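Local coordinates for CELL division control protein 6 (Pyrobaculum aerophilum, PDB 1FNN), which binds ADP and magnesium and, as an AAA+ ATPase of the Cdc6/Cdc18 family, probably takes part in regulating the initiation of DNA replication, at residues L107-F112 and P139-T144. Numbering follows the deposited sequence.
Sequences LSRDEF and PDILST
The backbone oxygen Asp140 O is held by two donors of Thr144, a residue that also lies against Arg109 of the facing helix: Thr144 N and Thr144 OG1 each stand 3.0 Å from Asp140 O and approach from opposite faces of its carbonyl plane. With OG1 beside the backbone N (chi1 -64°), the hydroxyl can turn back to Asp140 O of its own helix. Its oxygen then sits over one face of the Arg109 guanidinium, with Arg109 NH1 3.2 Å from Thr144 OG1; the angle is poor, so the pair is a close contact and not a hydrogen bond. At the edge of the same group, Arg109 NH2 meets Asp140 OD1 at 3.1 Å in a salt bridge whose hydrogen bond is weak; the N-H...O angle is 130°, and the guanidinium and carboxylate planes are turned 56° against each other. Ile141 CG1 also touches that edge, 3.7 Å from Arg109 NH2. Replacing Thr144 by alanine would probably strip the guanidinium face of its hydroxyl neighbour and take one of the two Thr144 donors from Asp140 O. Arg109 is the first helical residue, directly after the N-cap Ser108, and lies within a capping box in which Ser108 OG accepts from Glu111 N (2.9 Å) and Glu111 OE2 from Ser108 N (2.7 Å). Within the AAA domain, the contact joins the starts of helices 109-122 and 139-148, which flank strand 127-132 in sequence; helix 87-97 touches both, through Phe87 on Arg109 and Ile90 on Ile141.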
loop_
_atom_site.group_PDB
_atom_site.type_symbol
_atom_site.label_atom_id
_atom_site.label_comp_id
_atom_site.label_asym_id
_atom_site.label_seq_id
_atom_site.Cartn_x
_atom_site.Cartn_y
_atom_site.Cartn_z
ATOM N N LEU A 107 -32.454 -11.690 -19.314
ATOM C CA LEU A 107 -31.537 -12.108 -20.371
ATOM C C LEU A 107 -30.558 -13.174 -19.886
ATOM O O LEU A 107 -30.112 -13.169 -18.737
ATOM C CB LEU A 107 -30.774 -10.910 -20.906
ATOM C CG LEU A 107 -31.514 -9.859 -21.724
ATOM C CD1 LEU A 107 -30.540 -8.760 -22.143
ATOM C CD2 LEU A 107 -32.172 -10.477 -22.953
ATOM N N SER A 108 -30.207 -14.097 -20.783
ATOM C CA SER A 108 -29.147 -15.051 -20.463
ATOM C C SER A 108 -27.780 -14.347 -20.527
ATOM O O SER A 108 -27.592 -13.347 -21.217
ATOM C CB SER A 108 -29.104 -16.197 -21.463
ATOM O OG SER A 108 -28.547 -15.757 -22.697
ATOM N N ARG A 109 -26.772 -15.053 -20.028
ATOM C CA ARG A 109 -25.394 -14.598 -20.052
ATOM C C ARG A 109 -24.969 -14.317 -21.486
ATOM O O ARG A 109 -24.339 -13.290 -21.754
ATOM C CB ARG A 109 -24.462 -15.646 -19.423
ATOM C CG ARG A 109 -23.060 -15.101 -19.177
ATOM C CD ARG A 109 -22.013 -16.193 -19.140
ATOM N NE ARG A 109 -21.138 -16.069 -17.982
ATOM C CZ ARG A 109 -19.972 -16.685 -17.859
ATOM N NH1 ARG A 109 -19.526 -17.479 -18.828
ATOM N NH2 ARG A 109 -19.242 -16.513 -16.767
ATOM N N ASP A 110 -25.322 -15.201 -22.416
ATOM C CA ASP A 110 -25.004 -15.019 -23.820
ATOM C C ASP A 110 -25.732 -13.829 -24.429
ATOM O O ASP A 110 -25.246 -13.117 -25.303
ATOM C CB ASP A 110 -25.387 -16.263 -24.640
ATOM C CG ASP A 110 -24.554 -17.489 -24.294
ATOM O OD1 ASP A 110 -23.481 -17.341 -23.666
ATOM O OD2 ASP A 110 -24.990 -18.611 -24.661
ATOM N N GLU A 111 -27.009 -13.666 -24.089
ATOM C CA GLU A 111 -27.790 -12.523 -24.567
ATOM C C GLU A 111 -27.168 -11.197 -24.122
ATOM O O GLU A 111 -26.988 -10.286 -24.925
ATOM C CB GLU A 111 -29.222 -12.675 -24.034
ATOM C CG GLU A 111 -29.969 -13.637 -24.964
ATOM C CD GLU A 111 -31.272 -14.131 -24.381
ATOM O OE1 GLU A 111 -32.201 -14.323 -25.196
ATOM O OE2 GLU A 111 -31.392 -14.330 -23.156
ATOM N N PHE A 112 -26.793 -11.141 -22.856
ATOM C CA PHE A 112 -26.088 -9.988 -22.302
ATOM C C PHE A 112 -24.815 -9.633 -23.056
ATOM O O PHE A 112 -24.661 -8.529 -23.570
ATOM C CB PHE A 112 -25.685 -10.322 -20.863
ATOM C CG PHE A 112 -26.654 -9.795 -19.846
ATOM C CD1 PHE A 112 -27.103 -10.611 -18.821
ATOM C CD2 PHE A 112 -27.106 -8.483 -19.932
ATOM C CE1 PHE A 112 -27.997 -10.118 -17.886
ATOM C CE2 PHE A 112 -27.997 -8.002 -18.998
ATOM C CZ PHE A 112 -28.443 -8.810 -17.976
ATOM N N PRO A 139 -12.698 -17.605 -12.254
ATOM C CA PRO A 139 -11.881 -17.674 -13.455
ATOM C C PRO A 139 -12.670 -17.689 -14.746
ATOM O O PRO A 139 -12.269 -17.054 -15.729
ATOM C CB PRO A 139 -11.077 -18.953 -13.217
ATOM C CG PRO A 139 -10.915 -19.029 -11.734
ATOM C CD PRO A 139 -12.210 -18.497 -11.177
ATOM N N ASP A 140 -13.848 -18.295 -14.809
ATOM C CA ASP A 140 -14.689 -18.345 -15.992
ATOM C C ASP A 140 -15.216 -16.973 -16.412
ATOM O O ASP A 140 -15.371 -16.685 -17.598
ATOM C CB ASP A 140 -15.835 -19.340 -15.786
ATOM C CG ASP A 140 -17.126 -18.791 -15.233
ATOM O OD1 ASP A 140 -17.179 -17.636 -14.757
ATOM O OD2 ASP A 140 -18.154 -19.509 -15.255
ATOM N N ILE A 141 -15.496 -16.105 -15.454
ATOM C CA ILE A 141 -15.872 -14.726 -15.735
ATOM C C ILE A 141 -14.697 -13.981 -16.347
ATOM O O ILE A 141 -14.836 -13.302 -17.368
ATOM C CB ILE A 141 -16.309 -14.015 -14.435
ATOM C CG1 ILE A 141 -17.582 -14.701 -13.937
ATOM C CG2 ILE A 141 -16.516 -12.527 -14.659
ATOM C CD1 ILE A 141 -18.150 -14.091 -12.674
ATOM N N LEU A 142 -13.547 -14.103 -15.673
ATOM C CA LEU A 142 -12.334 -13.469 -16.193
ATOM C C LEU A 142 -12.069 -13.907 -17.626
ATOM O O LEU A 142 -11.784 -13.061 -18.478
ATOM C CB LEU A 142 -11.144 -13.772 -15.290
ATOM C CG LEU A 142 -10.241 -12.660 -14.786
ATOM C CD1 LEU A 142 -8.869 -13.200 -14.402
ATOM C CD2 LEU A 142 -10.059 -11.517 -15.771
ATOM N N SER A 143 -12.132 -15.222 -17.914
ATOM C CA SER A 143 -11.957 -15.682 -19.289
ATOM C C SER A 143 -12.971 -15.109 -20.260
ATOM O O SER A 143 -12.645 -14.773 -21.407
ATOM C CB SER A 143 -12.008 -17.228 -19.353
ATOM O OG SER A 143 -11.002 -17.654 -18.425
ATOM N N THR A 144 -14.254 -15.128 -19.894
ATOM C CA THR A 144 -15.241 -14.482 -20.772
ATOM C C THR A 144 -14.750 -13.099 -21.188
ATOM O O THR A 144 -14.702 -12.839 -22.392
ATOM C CB THR A 144 -16.599 -14.377 -20.076
ATOM O OG1 THR A 144 -17.047 -15.723 -19.860
ATOM C CG2 THR A 144 -17.606 -13.623 -20.937
#